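Local coordinates for protein UL37 (Suid herpesvirus 1, PDB 4K70) that is an inner tegument protein, represented by its N-terminal half, and probably takes part in controlling the intracellular trafficking of the virus, at residues L28-A33 / A468-W472; C63-V67 / V451-R457; A76-L80 / D173-V177; L95-N99 / P120-F124; L126-W130 / R167-L171. All coordinates share one frame; numbering follows the deposited sequence.

Interaction 1: L28-A33 / A468-W472; sequences LEFFMA and ALNTW
Ala468 presents its methyl group to helix 20-32, where CB lies 3.7 Å from Leu28 CD2 and 4.0 Å from Phe31 CB. So small a residue lets the two helices run close, 8.6 Å between the local axes. The next residue, Leu469, leans over one face of the Phe31 ring, a CH-pi contact with CG 4.2 Å from the ring centroid and 22° off its normal, while Ala468 CB sits near the plane at the edge of the same ring. Trp472, with CG anti to its backbone N (chi1 -179°), turns its indole toward the Phe31-Ala33 backbone, and Phe31 O stands over one face, toward the rim, 3.2 Å from Trp472 CG. On the more exposed flank Met32 lies across the backbone: its CG is 3.4 Å from Ala468 O, and its SD reaches Thr471 CG2. Thr471 OG1 bonds instead to Glu467 O in its own helix. Farther out, helix 63-78 supports the pair through Leu75 on Phe31 and through Trp78, which meets Trp472 edge-to-face. No hydrogen bond crosses between the segments. The local axes differ by only 18° in direction, the geometry of near-parallel helix packing within an all-helical bundle.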
# COMPACT_ATOMS: atom_id res chain seq x y z
N LEU A 28 18.54 -31.08 -1.88
CA LEU A 28 18.94 -30.01 -2.78
C LEU A 28 17.75 -29.52 -3.60
O LEU A 28 17.67 -28.34 -3.95
CB LEU A 28 20.07 -30.47 -3.71
CG LEU A 28 21.43 -30.73 -3.05
CD1 LEU A 28 22.39 -31.36 -4.06
CD2 LEU A 28 22.03 -29.45 -2.46
N GLU A 29 16.82 -30.43 -3.91
CA GLU A 29 15.62 -30.06 -4.66
C GLU A 29 14.70 -29.18 -3.82
O GLU A 29 14.12 -28.21 -4.32
CB GLU A 29 14.88 -31.30 -5.14
CG GLU A 29 15.58 -32.02 -6.28
CD GLU A 29 15.23 -33.49 -6.35
OE1 GLU A 29 14.13 -33.86 -5.88
OE2 GLU A 29 16.05 -34.27 -6.88
N PHE A 30 14.58 -29.51 -2.54
CA PHE A 30 13.79 -28.69 -1.63
C PHE A 30 14.41 -27.31 -1.54
O PHE A 30 13.69 -26.30 -1.56
CB PHE A 30 13.70 -29.35 -0.26
CG PHE A 30 13.02 -28.50 0.77
CD1 PHE A 30 11.64 -28.35 0.76
CD2 PHE A 30 13.75 -27.87 1.76
CE1 PHE A 30 11.00 -27.57 1.71
CE2 PHE A 30 13.12 -27.09 2.72
CZ PHE A 30 11.75 -26.94 2.70
N PHE A 31 15.74 -27.26 -1.45
CA PHE A 31 16.46 -26.00 -1.40
C PHE A 31 16.08 -25.06 -2.55
O PHE A 31 16.16 -23.84 -2.42
CB PHE A 31 17.98 -26.24 -1.38
CG PHE A 31 18.50 -26.74 -0.06
CD1 PHE A 31 17.73 -26.65 1.09
CD2 PHE A 31 19.77 -27.29 0.04
CE1 PHE A 31 18.21 -27.11 2.31
CE2 PHE A 31 20.27 -27.75 1.26
CZ PHE A 31 19.49 -27.66 2.39
N MET A 32 15.66 -25.63 -3.68
CA MET A 32 15.34 -24.82 -4.85
C MET A 32 13.86 -24.87 -5.29
O MET A 32 13.49 -24.29 -6.30
CB MET A 32 16.25 -25.20 -6.02
CG MET A 32 17.69 -24.77 -5.82
SD MET A 32 18.75 -25.20 -7.21
CE MET A 32 18.87 -26.98 -7.00
N ALA A 33 13.04 -25.55 -4.50
CA ALA A 33 11.63 -25.72 -4.83
C ALA A 33 10.87 -24.39 -4.93
O ALA A 33 11.29 -23.37 -4.39
CB ALA A 33 10.95 -26.65 -3.84
N ALA A 468 23.15 -24.81 -4.24
CA ALA A 468 21.70 -24.88 -4.42
C ALA A 468 21.01 -23.64 -3.83
O ALA A 468 20.22 -22.98 -4.50
CB ALA A 468 21.15 -26.14 -3.79
N LEU A 469 21.31 -23.34 -2.57
CA LEU A 469 20.71 -22.21 -1.88
C LEU A 469 21.03 -20.87 -2.54
O LEU A 469 20.16 -20.01 -2.67
CB LEU A 469 21.10 -22.22 -0.40
CG LEU A 469 20.44 -23.37 0.38
CD1 LEU A 469 21.05 -23.58 1.77
CD2 LEU A 469 18.93 -23.15 0.47
N ASN A 470 22.29 -20.70 -2.97
CA ASN A 470 22.70 -19.51 -3.74
C ASN A 470 21.90 -19.36 -5.03
O ASN A 470 21.52 -18.26 -5.41
CB ASN A 470 24.19 -19.57 -4.09
CG ASN A 470 25.06 -18.96 -3.02
OD1 ASN A 470 24.63 -18.06 -2.30
ND2 ASN A 470 26.30 -19.44 -2.91
N THR A 471 21.68 -20.48 -5.71
CA THR A 471 20.91 -20.48 -6.94
C THR A 471 19.46 -20.08 -6.68
O THR A 471 18.87 -19.32 -7.45
CB THR A 471 20.95 -21.87 -7.60
OG1 THR A 471 22.30 -22.17 -7.98
CG2 THR A 471 20.05 -21.92 -8.84
N TRP A 472 18.91 -20.59 -5.59
CA TRP A 472 17.54 -20.27 -5.21
C TRP A 472 17.38 -18.79 -4.85
O TRP A 472 16.48 -18.12 -5.33
CB TRP A 472 17.13 -21.13 -4.03
CG TRP A 472 15.74 -20.87 -3.59
CD1 TRP A 472 14.60 -21.08 -4.32
CD2 TRP A 472 15.32 -20.37 -2.32
NE1 TRP A 472 13.50 -20.72 -3.58
CE2 TRP A 472 13.91 -20.29 -2.35
CE3 TRP A 472 16.00 -19.99 -1.16
CZ2 TRP A 472 13.17 -19.84 -1.27
CZ3 TRP A 472 15.26 -19.54 -0.09
CH2 TRP A 472 13.86 -19.47 -0.15

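Interaction 2: C63-V67 / V451-R457; sequences CEAAV and VAAAERR
Ala454 of helix 438-458 fits among Cys63, Ala66 and Val67 of helix 63-78, a steeply crossed helix-helix packing in the all-alpha fold, with local axes at 136° and 9.0 Å apart. The tight part centres on the Ala454 methyl. Val67 CG2 reaches 3.5 Å from Ala454 CB, and Cys63 SG lies 3.8 Å from that same CB. The thiol is carried across because SG stands anti to the Cys63 backbone N (chi1 176°); it rests against the Ala454 carbonyl carbon and the Glu455 backbone without a hydrogen bond to either. Contact slackens toward Val451, whose CG2 is 4.4 Å from Val67 CG2.

The flank of Arg457 is of another kind. It is partly exposed and adds little buried surface, and its chain bends at chi3 (44°) to bring the guanidinium back beside Ala66. The charge is met by Glu70 one turn farther along helix 63-78, in a salt bridge through NH2. Glu455, at the other margin, of its side chain offers CG to Cys63 and sends its carboxylate to Arg466 and Ser463. Both charged ends are thus paired outside the apolar seam, and the Arg457 contact with the opposing segment comes down to NH2 lying 3.5 Å from Ala66 CB, obliquely to the guanidinium plane.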
# COMPACT_ATOMS: atom_id res chain seq x y z
N CYS A 63 26.20 -32.45 4.96
CA CYS A 63 26.11 -31.02 5.20
C CYS A 63 24.73 -30.49 4.79
O CYS A 63 24.15 -29.65 5.48
CB CYS A 63 27.21 -30.32 4.42
SG CYS A 63 27.19 -28.53 4.49
N GLU A 64 24.22 -31.00 3.67
CA GLU A 64 22.87 -30.69 3.21
C GLU A 64 21.82 -31.04 4.27
O GLU A 64 20.94 -30.23 4.56
CB GLU A 64 22.56 -31.45 1.91
CG GLU A 64 23.34 -30.95 0.69
CD GLU A 64 24.85 -31.17 0.82
OE1 GLU A 64 25.25 -32.08 1.57
OE2 GLU A 64 25.62 -30.43 0.17
N ALA A 65 21.93 -32.23 4.83
CA ALA A 65 21.02 -32.68 5.88
C ALA A 65 21.10 -31.82 7.13
O ALA A 65 20.09 -31.56 7.79
CB ALA A 65 21.28 -34.15 6.24
N ALA A 66 22.31 -31.39 7.46
CA ALA A 66 22.53 -30.57 8.65
C ALA A 66 21.82 -29.24 8.47
O ALA A 66 21.06 -28.79 9.34
CB ALA A 66 24.01 -30.35 8.87
N VAL A 67 22.08 -28.61 7.32
CA VAL A 67 21.48 -27.33 6.96
C VAL A 67 19.96 -27.40 6.91
O VAL A 67 19.26 -26.54 7.48
CB VAL A 67 22.01 -26.84 5.59
CG1 VAL A 67 21.19 -25.66 5.07
CG2 VAL A 67 23.48 -26.48 5.70
N VAL A 451 25.13 -22.13 6.48
CA VAL A 451 25.72 -23.06 5.54
C VAL A 451 27.21 -23.23 5.83
O VAL A 451 27.72 -24.35 5.87
CB VAL A 451 25.52 -22.62 4.09
CG1 VAL A 451 26.28 -23.52 3.15
CG2 VAL A 451 24.03 -22.62 3.74
N ALA A 452 27.90 -22.11 6.06
CA ALA A 452 29.32 -22.15 6.37
C ALA A 452 29.60 -22.86 7.70
O ALA A 452 30.64 -23.49 7.85
CB ALA A 452 29.91 -20.75 6.38
N ALA A 453 28.67 -22.77 8.65
CA ALA A 453 28.81 -23.48 9.91
C ALA A 453 28.69 -24.99 9.72
O ALA A 453 29.44 -25.77 10.31
CB ALA A 453 27.78 -23.00 10.92
N ALA A 454 27.74 -25.40 8.89
CA ALA A 454 27.55 -26.82 8.60
C ALA A 454 28.71 -27.36 7.77
O ALA A 454 29.10 -28.52 7.90
CB ALA A 454 26.23 -27.03 7.86
N GLU A 455 29.27 -26.50 6.92
CA GLU A 455 30.42 -26.86 6.10
C GLU A 455 31.62 -27.17 6.98
O GLU A 455 32.35 -28.12 6.72
CB GLU A 455 30.76 -25.74 5.12
CG GLU A 455 29.90 -25.71 3.87
CD GLU A 455 30.22 -24.53 2.97
OE1 GLU A 455 30.90 -23.60 3.44
OE2 GLU A 455 29.79 -24.54 1.79
N ARG A 456 31.80 -26.38 8.03
CA ARG A 456 32.91 -26.58 8.94
C ARG A 456 32.74 -27.83 9.79
O ARG A 456 33.68 -28.61 9.94
CB ARG A 456 33.12 -25.35 9.82
CG ARG A 456 33.97 -24.28 9.17
CD ARG A 456 33.23 -22.96 9.08
NE ARG A 456 32.56 -22.63 10.33
CZ ARG A 456 31.78 -21.56 10.51
NH1 ARG A 456 31.58 -20.73 9.50
NH2 ARG A 456 31.21 -21.34 11.68
N ARG A 457 31.55 -28.02 10.35
CA ARG A 457 31.26 -29.22 11.12
C ARG A 457 31.49 -30.46 10.26
O ARG A 457 31.95 -31.49 10.75
CB ARG A 457 29.83 -29.21 11.66
CG ARG A 457 29.42 -30.48 12.39
CD ARG A 457 28.03 -30.36 13.00
NE ARG A 457 27.12 -29.73 12.06
CZ ARG A 457 26.09 -28.97 12.41
NH1 ARG A 457 25.83 -28.74 13.69
NH2 ARG A 457 25.32 -28.43 11.47

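Interaction 3: A76-L80 / D173-V177; sequences ALWRL and DMDFV
Trp78 and Met174 bring their backbones within 4.4 Å, CA to CA, where the chain leaves helix 63-78 and helix 175-188 begins. Asp175 N, in the first helical turn, gives a nearly straight hydrogen bond to Trp78 O (2.9 Å, 174° at the hydrogen), tilted from the carbonyl plane. Met174, at the N-cap position, adds a CA-H...O contact to the same oxygen.

The Trp78 indole is held in two ways. Its NE1 donates to Asp173 OD2 over 3.1 Å; the acceptor lies in the ring plane but is used on its anti side, with ring and carboxylate planes 71° apart. Over one face comes Met174, whose chain, extended beyond CG, runs across the indole at about a right angle. Its CG is 4.2 Å from the centroid of the five-membered ring, and SD makes an oblique Met-aromatic contact. Phe176, with chi1 at 72°, places CG between its backbone N and carbonyl carbon and directs the ring edge at Leu77 O, 3.4 Å from CD1, while Leu80 CB touches CD1 obliquely. Near Phe176 and Asp175 lie His82 and Asp179, known calcium ligands without an ion here.

Asp173 OD2 also pairs with Arg476, as does Asp175 OD1, and Asp173 OD1 meets Arg480 and Trp481. Arginines of helix 464-481 offset these buried carboxylates, which would probably favour their ionised form, and the Trp78 bond becomes one link in a polar network joining three helices.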
# COMPACT_ATOMS: atom_id res chain seq x y z
N ALA A 76 10.73 -23.41 5.62
CA ALA A 76 9.30 -23.74 5.55
C ALA A 76 8.44 -22.48 5.53
O ALA A 76 7.42 -22.41 4.86
CB ALA A 76 8.90 -24.64 6.72
N LEU A 77 8.86 -21.47 6.29
CA LEU A 77 8.11 -20.23 6.38
C LEU A 77 8.28 -19.37 5.13
O LEU A 77 7.43 -18.53 4.83
CB LEU A 77 8.54 -19.44 7.61
CG LEU A 77 7.78 -19.54 8.93
CD1 LEU A 77 6.91 -20.79 8.99
CD2 LEU A 77 8.76 -19.51 10.10
N TRP A 78 9.37 -19.58 4.41
CA TRP A 78 9.77 -18.68 3.32
C TRP A 78 8.75 -18.60 2.19
O TRP A 78 8.51 -17.53 1.62
CB TRP A 78 11.10 -19.13 2.73
CG TRP A 78 11.96 -18.02 2.18
CD1 TRP A 78 11.66 -17.16 1.16
CD2 TRP A 78 13.29 -17.68 2.61
NE1 TRP A 78 12.72 -16.30 0.93
CE2 TRP A 78 13.73 -16.60 1.81
CE3 TRP A 78 14.16 -18.19 3.59
CZ2 TRP A 78 15.00 -16.02 1.96
CZ3 TRP A 78 15.41 -17.61 3.74
CH2 TRP A 78 15.82 -16.54 2.93
N ARG A 79 8.17 -19.73 1.84
CA ARG A 79 7.22 -19.76 0.73
C ARG A 79 5.79 -19.91 1.24
O ARG A 79 4.95 -20.50 0.59
CB ARG A 79 7.56 -20.88 -0.25
CG ARG A 79 8.81 -20.62 -1.09
CD ARG A 79 9.43 -21.92 -1.62
NE ARG A 79 10.03 -22.71 -0.55
CZ ARG A 79 11.30 -23.12 -0.52
NH1 ARG A 79 12.12 -22.82 -1.52
NH2 ARG A 79 11.75 -23.83 0.51
N LEU A 80 5.53 -19.33 2.41
CA LEU A 80 4.24 -19.49 3.07
C LEU A 80 3.13 -18.62 2.45
O LEU A 80 3.31 -17.43 2.21
CB LEU A 80 4.40 -19.18 4.56
CG LEU A 80 3.29 -19.63 5.50
CD1 LEU A 80 3.21 -21.15 5.49
CD2 LEU A 80 3.56 -19.10 6.90
N ASP A 173 12.03 -11.13 2.68
CA ASP A 173 11.69 -11.74 1.40
C ASP A 173 10.68 -12.89 1.55
O ASP A 173 10.30 -13.50 0.57
CB ASP A 173 12.95 -12.26 0.71
CG ASP A 173 12.69 -12.73 -0.72
OD1 ASP A 173 12.18 -11.93 -1.53
OD2 ASP A 173 12.99 -13.90 -1.04
N MET A 174 10.25 -13.21 2.77
CA MET A 174 9.34 -14.35 2.93
C MET A 174 7.94 -13.96 2.46
O MET A 174 7.48 -12.84 2.71
CB MET A 174 9.30 -14.86 4.37
CG MET A 174 10.68 -15.28 4.92
SD MET A 174 10.50 -16.18 6.45
CE MET A 174 12.19 -16.74 6.71
N ASP A 175 7.25 -14.88 1.79
CA ASP A 175 5.97 -14.56 1.17
C ASP A 175 4.93 -14.00 2.15
O ASP A 175 4.24 -13.03 1.83
CB ASP A 175 5.40 -15.76 0.41
CG ASP A 175 6.26 -16.14 -0.79
OD1 ASP A 175 7.05 -15.30 -1.25
OD2 ASP A 175 6.14 -17.29 -1.27
N PHE A 176 4.81 -14.61 3.32
CA PHE A 176 3.81 -14.12 4.27
C PHE A 176 4.06 -12.66 4.71
O PHE A 176 3.12 -11.92 5.01
CB PHE A 176 3.65 -15.06 5.48
CG PHE A 176 4.80 -15.03 6.44
CD1 PHE A 176 5.90 -15.86 6.26
CD2 PHE A 176 4.77 -14.19 7.54
CE1 PHE A 176 6.95 -15.84 7.15
CE2 PHE A 176 5.83 -14.16 8.44
CZ PHE A 176 6.93 -14.99 8.24
N VAL A 177 5.32 -12.25 4.73
CA VAL A 177 5.62 -10.86 5.07
C VAL A 177 5.17 -9.90 3.97
O VAL A 177 4.56 -8.87 4.25
CB VAL A 177 7.11 -10.64 5.35
CG1 VAL A 177 7.41 -9.15 5.36
CG2 VAL A 177 7.50 -11.30 6.69

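Interaction 4: L95-N99 / P120-F124. With NA (sodium ion), chain I.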
# COMPACT_ATOMS: atom_id res chain seq x y z
N LEU A 95 3.72 -21.48 14.52
CA LEU A 95 4.94 -21.25 15.30
C LEU A 95 4.97 -22.09 16.58
O LEU A 95 6.02 -22.61 16.96
CB LEU A 95 5.10 -19.78 15.67
CG LEU A 95 5.34 -18.84 14.51
CD1 LEU A 95 5.52 -17.43 15.05
CD2 LEU A 95 6.55 -19.30 13.71
N GLY A 96 3.82 -22.21 17.24
CA GLY A 96 3.70 -23.08 18.41
C GLY A 96 4.10 -24.53 18.15
O GLY A 96 4.76 -25.16 18.97
N VAL A 97 3.68 -25.06 17.01
CA VAL A 97 4.10 -26.39 16.57
C VAL A 97 5.60 -26.46 16.25
O VAL A 97 6.30 -27.37 16.71
CB VAL A 97 3.27 -26.85 15.35
CG1 VAL A 97 3.89 -28.06 14.67
CG2 VAL A 97 1.85 -27.16 15.80
N VAL A 98 6.10 -25.51 15.47
CA VAL A 98 7.51 -25.48 15.09
C VAL A 98 8.41 -25.46 16.32
O VAL A 98 9.47 -26.10 16.35
CB VAL A 98 7.79 -24.24 14.19
CG1 VAL A 98 9.29 -24.02 14.03
CG2 VAL A 98 7.10 -24.39 12.84
N ASN A 99 7.95 -24.76 17.35
CA ASN A 99 8.71 -24.50 18.55
C ASN A 99 8.47 -25.54 19.65
O ASN A 99 9.00 -25.43 20.75
CB ASN A 99 8.35 -23.10 19.06
CG ASN A 99 9.19 -22.65 20.24
OD1 ASN A 99 10.42 -22.55 20.15
ND2 ASN A 99 8.53 -22.36 21.36
N PRO A 120 14.28 -22.99 14.72
CA PRO A 120 12.99 -22.90 15.42
C PRO A 120 12.98 -21.85 16.51
O PRO A 120 11.99 -21.13 16.63
CB PRO A 120 12.79 -24.31 16.01
CG PRO A 120 14.17 -24.93 16.01
CD PRO A 120 14.85 -24.34 14.81
N ASP A 121 14.05 -21.75 17.30
CA ASP A 121 14.14 -20.74 18.35
C ASP A 121 14.07 -19.34 17.76
O ASP A 121 13.37 -18.47 18.26
CB ASP A 121 15.47 -20.86 19.11
CG ASP A 121 15.65 -22.20 19.82
OD1 ASP A 121 14.67 -22.97 19.94
OD2 ASP A 121 16.80 -22.48 20.26
N ALA A 122 14.84 -19.13 16.69
CA ALA A 122 14.92 -17.83 16.04
C ALA A 122 13.59 -17.48 15.36
O ALA A 122 13.05 -16.38 15.54
CB ALA A 122 16.04 -17.84 15.03
N MET A 123 13.06 -18.42 14.60
CA MET A 123 11.81 -18.17 13.89
C MET A 123 10.64 -17.94 14.85
O MET A 123 9.81 -17.07 14.61
CB MET A 123 11.54 -19.26 12.86
CG MET A 123 12.52 -19.22 11.68
SD MET A 123 12.50 -17.68 10.68
CE MET A 123 13.73 -16.68 11.53
N PHE A 124 10.58 -18.69 15.94
CA PHE A 124 9.54 -18.50 16.93
C PHE A 124 9.59 -17.09 17.50
O PHE A 124 8.57 -16.41 17.59
CB PHE A 124 9.64 -19.52 18.06
CG PHE A 124 8.56 -19.38 19.10
CD1 PHE A 124 7.29 -19.89 18.88
CD2 PHE A 124 8.80 -18.70 20.29
CE1 PHE A 124 6.28 -19.73 19.81
CE2 PHE A 124 7.80 -18.55 21.23
CZ PHE A 124 6.53 -19.06 20.99
NA NA I . 12.09 -23.90 19.25
O HOH W 1 11.62 -26.35 19.96
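Asn99 lays its side-chain amide flat over one face of the Phe124 ring, the two planes only 14° apart, with ND2 3.5 Å above the ring and over its centre. The overlap continues back along the side chain, Asn99 CB coming 3.4 Å from Phe124 CD1. With CG anti to the backbone N (chi1 -174°), the amide stretches away from the end of helix 89-98 across the start of helix 120-137. Its two ends do different work: ND2 covers the ring, and OD1 binds a sodium ion at 2.3 Å.

The second protein ligand is Asp121, whose OD1 lies 2.8 Å from the sodium ion. The aspartate CB points away from the other segment, and the carboxylate returns toward it to reach the metal. Its remaining oxygen, OD2, is hydrogen-bonded to Thr114. A water molecule 2.6 Å from the sodium ion makes a weak hydrogen bond to Asn99 O, linking that backbone carbonyl to the site. The ion therefore bridges the C-terminal end of one helix and the first turn of another in this all-helical fold, and no direct hydrogen bond joins the segments.

Beside the site, Val98 CG1 lies 4.0 Å from Pro120 CB, the two side chains meeting at about a right angle. Farther from the ion, Leu95 O stands near the plane at the edge of the Phe124 ring, and Leu95 CB approaches Phe124 CD1 to 3.9 Å. Val98 continues onto Trp46 of helix 39-60 and Ala73 of helix 63-78.

Interaction 5: L126-W130 / R167-L171; sequences LVSEW and RFATL
Trp130 and Phe168 meet through different chi1 settings: at -168° Trp130 sets CG anti to its backbone N, whereas at -65° Phe168 sets CG anti to its carbonyl carbon, swinging the ring toward helix 120-137. The outcome is an edge-to-face (T-shaped) pair in which the tryptophan supplies the edge and the phenylalanine the face. The planes stand 75° apart, and the centroids of the five-membered ring and the Phe168 ring are separated by 5.0 Å. The closest atoms are Trp130 CD1 and Phe168 CD2, at 3.6 Å. Trp130 CB adds a CH-pi contact over the face of the phenylalanine, 4.1 Å from the centroid. On the opposite face of that ring lies Arg167 CG, so the phenyl is sandwiched between the helix and its own neighbour, with Glu129 CB at its edge.

Leucines fill in beside the aromatic pair. Leu171 CD1 is 4.0 Å from Trp130 CB, and its other branch, CD2, touches Val127 CG2 at the same 4.0 Å. Leu126 spreads its two methyls over Arg167 and Thr170, CD1 lying 3.8 Å from Thr170 OG1. At the outer rim Glu129 and Arg167 form a probable salt bridge, but their modelled positions are too close for its detailed geometry to be trusted. Trp130 NE1 is hydrogen-bonded to Leu163 O.

The segment 167-171 belongs to the loop before helix 175-188. Leu171 and Trp130 both pack on Val177 of that helix, Val127 touches Leu95 of helix 89-98, and Ala169 and Thr170 rest on helix 438-458.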
# COMPACT_ATOMS: atom_id res chain seq x y z
N LEU A 126 11.32 -14.18 16.36
CA LEU A 126 11.15 -13.08 15.41
C LEU A 126 9.75 -13.02 14.80
O LEU A 126 9.19 -11.94 14.67
CB LEU A 126 12.19 -13.13 14.29
CG LEU A 126 13.64 -12.80 14.69
CD1 LEU A 126 14.55 -12.90 13.48
CD2 LEU A 126 13.74 -11.42 15.33
N VAL A 127 9.18 -14.17 14.43
CA VAL A 127 7.87 -14.14 13.79
C VAL A 127 6.78 -13.76 14.78
O VAL A 127 5.84 -13.05 14.44
CB VAL A 127 7.55 -15.44 13.02
CG1 VAL A 127 6.20 -15.34 12.33
CG2 VAL A 127 8.65 -15.71 11.98
N SER A 128 6.91 -14.23 16.02
CA SER A 128 6.03 -13.80 17.09
C SER A 128 6.07 -12.28 17.23
O SER A 128 5.04 -11.65 17.32
CB SER A 128 6.44 -14.45 18.42
OG SER A 128 6.05 -15.82 18.45
N GLU A 129 7.29 -11.73 17.27
CA GLU A 129 7.47 -10.28 17.37
C GLU A 129 6.90 -9.56 16.17
O GLU A 129 6.22 -8.55 16.32
CB GLU A 129 8.95 -9.92 17.50
CG GLU A 129 9.60 -10.44 18.76
CD GLU A 129 11.06 -10.05 18.85
OE1 GLU A 129 11.46 -9.09 18.14
OE2 GLU A 129 11.80 -10.68 19.62
N TRP A 130 7.16 -10.10 14.99
CA TRP A 130 6.64 -9.52 13.76
C TRP A 130 5.10 -9.50 13.77
O TRP A 130 4.48 -8.48 13.46
CB TRP A 130 7.20 -10.26 12.54
CG TRP A 130 6.93 -9.57 11.23
CD1 TRP A 130 7.78 -8.72 10.57
CD2 TRP A 130 5.75 -9.67 10.42
NE1 TRP A 130 7.19 -8.30 9.40
CE2 TRP A 130 5.95 -8.86 9.29
CE3 TRP A 130 4.55 -10.37 10.55
CZ2 TRP A 130 4.98 -8.72 8.29
CZ3 TRP A 130 3.58 -10.23 9.55
CH2 TRP A 130 3.81 -9.42 8.44
N ARG A 167 15.91 -5.72 12.23
CA ARG A 167 15.83 -6.95 13.02
C ARG A 167 14.94 -7.99 12.34
O ARG A 167 15.05 -9.19 12.62
CB ARG A 167 15.36 -6.66 14.45
CG ARG A 167 13.90 -6.37 14.56
CD ARG A 167 13.52 -5.92 15.97
NE ARG A 167 14.22 -6.67 17.02
CZ ARG A 167 13.99 -7.95 17.32
NH1 ARG A 167 13.09 -8.63 16.64
NH2 ARG A 167 14.68 -8.54 18.29
N PHE A 168 14.08 -7.54 11.44
CA PHE A 168 13.24 -8.46 10.66
C PHE A 168 13.76 -8.68 9.26
O PHE A 168 13.04 -9.18 8.39
CB PHE A 168 11.80 -7.95 10.60
CG PHE A 168 11.13 -7.92 11.94
CD1 PHE A 168 11.34 -8.94 12.86
CD2 PHE A 168 10.31 -6.86 12.29
CE1 PHE A 168 10.73 -8.92 14.10
CE2 PHE A 168 9.69 -6.83 13.53
CZ PHE A 168 9.90 -7.86 14.45
N ALA A 169 15.01 -8.30 9.01
CA ALA A 169 15.61 -8.47 7.69
C ALA A 169 15.58 -9.91 7.17
O ALA A 169 15.34 -10.14 5.98
CB ALA A 169 17.04 -7.92 7.65
N THR A 170 15.81 -10.89 8.04
CA THR A 170 15.79 -12.28 7.58
C THR A 170 14.38 -12.76 7.22
O THR A 170 14.24 -13.77 6.53
CB THR A 170 16.44 -13.26 8.58
OG1 THR A 170 15.77 -13.19 9.85
CG2 THR A 170 17.94 -12.94 8.76
N LEU A 171 13.35 -12.02 7.63
CA LEU A 171 11.97 -12.37 7.26
C LEU A 171 11.43 -11.64 6.05
O LEU A 171 10.36 -11.99 5.54
CB LEU A 171 10.99 -12.08 8.41
CG LEU A 171 11.33 -12.60 9.79
CD1 LEU A 171 10.24 -12.15 10.75
CD2 LEU A 171 11.50 -14.11 9.76

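Interactions 2 and 3 are the buried contacts and share helix 63-78; interactions 1, 4 and 5 each keep a more exposed flank. Their chemistry differs accordingly: 1 and 2 are helix-helix seams packed on alanine, whereas 3 brings together backbone and carboxylate hydrogen bonds, 4 uses a sodium ion, and 5 rests on an aromatic pair. Helix 120-137 serves both 4 and 5, which also meet where Met123 packs on Leu171. Arg79, lying against Ala33 and Trp472, couples 3 to 1, and Leu469 against Val451 couples 1 to 2. Interactions 3 and 5 lie closest, about 11 Å between centres, with Phe176 touching Val127.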